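Local coordinates for reticulocyte binding protein (Streptococcus agalactiae COH1, PDB 3FAX) that probably hydrolyses alpha-1,6 linkages in pullulan and branched alpha-glucans, acting as a pullulanase-like enzyme of the alpha-amylase family, at residues Glu486-Phe491 with Ala502-Met507. Residues are numbered along the deposited sequence; the frame is centred on the assembly and turned at random.
Sequences EGWRTF and ADQDWM. With CA (calcium ion), chain F; GLC (alpha-D-glucopyranose), chain B.
R489 reaches across to D505 along an extended chain. From CB, CG passes 3.8 Å from OD2 of D503, and CD lies 3.5 Å from OD2 of D505. NE donates to that OD2 at 2.8 Å, while NH2 donates to OD1 of D505 at 3.1 Å and, weakly, to N557 O. CZ and NH1 face OE1 of Q504, 3.2 Å from NH1. The grip is side-on: both oxygens lie near the guanidinium plane, but the carboxylate is turned 48° from it. Arginine suits this solvent-exposed position because its length and two parallel N-H groups match a carboxylate. CB of Q504 covers one guanidinium face. Both segments belong to the loop following strand 482-485, the fifth of the catalytic (beta/alpha)8 barrel. Between the backbones, Q504 N donates to G487 O at 2.8 Å; glycine, having no side chain, lets the CA atoms of G487 and D503 approach to 3.7 Å. D503 OD1 accepts from D505 N in an Asx turn, suiting a short carboxylate. Q504 NE2 donates twice, to D518 and F516 O, and approaches the W488 indole obliquely. Its NE1 bound to E486 OE2, that indole offers one flat face to a glucose, O3 lying 3.7 Å from CZ2.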
loop_
_atom_site.group_PDB
_atom_site.type_symbol
_atom_site.label_atom_id
_atom_site.label_comp_id
_atom_site.label_asym_id
_atom_site.label_seq_id
_atom_site.Cartn_x
_atom_site.Cartn_y
_atom_site.Cartn_z
ATOM N N GLU A 486 0.009 1.977 -5.609
ATOM C CA GLU A 486 0.106 3.396 -5.938
ATOM C C GLU A 486 1.220 3.583 -6.966
ATOM O O GLU A 486 2.393 3.478 -6.616
ATOM C CB GLU A 486 0.460 4.213 -4.703
ATOM C CG GLU A 486 -0.554 4.248 -3.600
ATOM C CD GLU A 486 -0.177 5.287 -2.543
ATOM O OE1 GLU A 486 0.800 5.062 -1.780
ATOM O OE2 GLU A 486 -0.852 6.338 -2.490
ATOM N N GLY A 487 0.856 3.865 -8.218
ATOM C CA GLY A 487 1.837 4.040 -9.298
ATOM C C GLY A 487 2.307 5.475 -9.541
ATOM O O GLY A 487 2.605 5.846 -10.674
ATOM N N TRP A 488 2.394 6.285 -8.491
ATOM C CA TRP A 488 2.847 7.666 -8.651
ATOM C C TRP A 488 4.311 7.715 -9.141
ATOM O O TRP A 488 5.172 6.996 -8.633
ATOM C CB TRP A 488 2.734 8.447 -7.343
ATOM C CG TRP A 488 1.535 8.169 -6.482
ATOM C CD1 TRP A 488 1.551 7.889 -5.153
ATOM C CD2 TRP A 488 0.159 8.159 -6.877
ATOM N NE1 TRP A 488 0.275 7.697 -4.689
ATOM C CE2 TRP A 488 -0.602 7.867 -5.727
ATOM C CE3 TRP A 488 -0.507 8.378 -8.086
ATOM C CZ2 TRP A 488 -1.991 7.778 -5.750
ATOM C CZ3 TRP A 488 -1.881 8.292 -8.111
ATOM C CH2 TRP A 488 -2.613 7.995 -6.948
ATOM N N ARG A 489 4.590 8.575 -10.113
ATOM C CA ARG A 489 5.949 8.703 -10.672
ATOM C C ARG A 489 6.907 9.359 -9.681
ATOM O O ARG A 489 7.204 10.556 -9.772
ATOM C CB ARG A 489 5.915 9.507 -11.962
ATOM C CG ARG A 489 5.077 8.871 -13.038
ATOM C CD ARG A 489 4.920 9.786 -14.223
ATOM N NE ARG A 489 3.920 9.266 -15.145
ATOM C CZ ARG A 489 2.608 9.464 -15.037
ATOM N NH1 ARG A 489 2.102 10.196 -14.050
ATOM N NH2 ARG A 489 1.790 8.930 -15.939
ATOM N N THR A 490 7.384 8.548 -8.743
ATOM C CA THR A 490 8.208 8.988 -7.622
ATOM C C THR A 490 9.609 8.367 -7.615
ATOM O O THR A 490 10.418 8.697 -6.738
ATOM C CB THR A 490 7.531 8.593 -6.291
ATOM O OG1 THR A 490 7.058 7.242 -6.388
ATOM C CG2 THR A 490 6.360 9.513 -5.993
ATOM N N PHE A 491 9.897 7.487 -8.580
ATOM C CA PHE A 491 11.142 6.715 -8.591
ATOM C C PHE A 491 12.418 7.538 -8.356
ATOM O O PHE A 491 12.615 8.578 -8.983
ATOM C CB PHE A 491 11.289 5.947 -9.901
ATOM C CG PHE A 491 12.448 4.997 -9.905
ATOM C CD1 PHE A 491 12.366 3.785 -9.233
ATOM C CD2 PHE A 491 13.629 5.322 -10.553
ATOM C CE1 PHE A 491 13.436 2.908 -9.221
ATOM C CE2 PHE A 491 14.706 4.447 -10.541
ATOM C CZ PHE A 491 14.613 3.246 -9.872
ATOM N N ALA A 502 7.881 0.724 -11.231
ATOM C CA ALA A 502 6.563 0.093 -11.115
ATOM C C ALA A 502 5.490 1.150 -10.889
ATOM O O ALA A 502 4.836 1.154 -9.851
ATOM C CB ALA A 502 6.566 -0.896 -9.965
ATOM N N ASP A 503 5.314 2.036 -11.868
ATOM C CA ASP A 503 4.403 3.182 -11.755
ATOM C C ASP A 503 3.404 3.184 -12.913
ATOM O O ASP A 503 3.357 2.243 -13.697
ATOM C CB ASP A 503 5.200 4.495 -11.716
ATOM C CG ASP A 503 5.907 4.788 -13.013
ATOM O OD1 ASP A 503 5.454 4.312 -14.076
ATOM O OD2 ASP A 503 6.929 5.504 -12.964
ATOM N N GLN A 504 2.615 4.249 -13.013
ATOM C CA GLN A 504 1.559 4.344 -14.009
ATOM C C GLN A 504 2.025 4.062 -15.443
ATOM O O GLN A 504 1.304 3.430 -16.207
ATOM C CB GLN A 504 0.871 5.706 -13.910
ATOM C CG GLN A 504 -0.132 5.795 -12.747
ATOM C CD GLN A 504 -0.682 7.205 -12.518
ATOM O OE1 GLN A 504 -0.182 8.189 -13.082
ATOM N NE2 GLN A 504 -1.706 7.306 -11.673
ATOM N N ASP A 505 3.232 4.501 -15.799
ATOM C CA ASP A 505 3.742 4.324 -17.165
ATOM C C ASP A 505 4.125 2.879 -17.484
ATOM O O ASP A 505 4.304 2.522 -18.645
ATOM C CB ASP A 505 4.913 5.271 -17.412
ATOM C CG ASP A 505 4.490 6.729 -17.357
ATOM O OD1 ASP A 505 3.351 7.023 -17.779
ATOM O OD2 ASP A 505 5.276 7.577 -16.877
ATOM N N TRP A 506 4.225 2.057 -16.441
ATOM C CA TRP A 506 4.470 0.620 -16.552
ATOM C C TRP A 506 3.244 -0.135 -17.076
ATOM O O TRP A 506 3.368 -1.256 -17.576
ATOM C CB TRP A 506 4.862 0.100 -15.163
ATOM C CG TRP A 506 5.185 -1.350 -15.039
ATOM C CD1 TRP A 506 5.927 -2.109 -15.893
ATOM C CD2 TRP A 506 4.815 -2.211 -13.953
ATOM N NE1 TRP A 506 6.020 -3.398 -15.421
ATOM C CE2 TRP A 506 5.347 -3.486 -14.230
ATOM C CE3 TRP A 506 4.073 -2.029 -12.778
ATOM C CZ2 TRP A 506 5.162 -4.575 -13.378
ATOM C CZ3 TRP A 506 3.885 -3.114 -11.933
ATOM C CH2 TRP A 506 4.427 -4.371 -12.240
ATOM N N MET A 507 2.065 0.483 -16.969
ATOM C CA MET A 507 0.816 -0.168 -17.361
ATOM C C MET A 507 0.718 -0.505 -18.859
ATOM O O MET A 507 -0.018 -1.422 -19.226
ATOM C CB MET A 507 -0.383 0.683 -16.942
ATOM C CG MET A 507 -0.530 0.871 -15.438
ATOM S SD MET A 507 -0.656 -0.666 -14.496
ATOM C CE MET A 507 1.038 -0.897 -13.980
HETATM CA CA CA F . -1.504 -3.231 -19.397
HETATM C C1 GLC B . 0.516 12.695 -7.815
HETATM C C2 GLC B . -0.771 12.014 -7.358
HETATM C C3 GLC B . -0.960 12.175 -5.862
HETATM C C4 GLC B . 0.287 11.709 -5.136
HETATM C C5 GLC B . 1.499 12.470 -5.654
HETATM C C6 GLC B . 2.758 12.024 -4.915
HETATM O O2 GLC B . -1.889 12.574 -8.001
HETATM O O3 GLC B . -2.068 11.423 -5.430
HETATM O O4 GLC B . 0.112 11.977 -3.766
HETATM O O5 GLC B . 1.619 12.241 -7.046
HETATM O O6 GLC B . 3.906 12.352 -5.656
#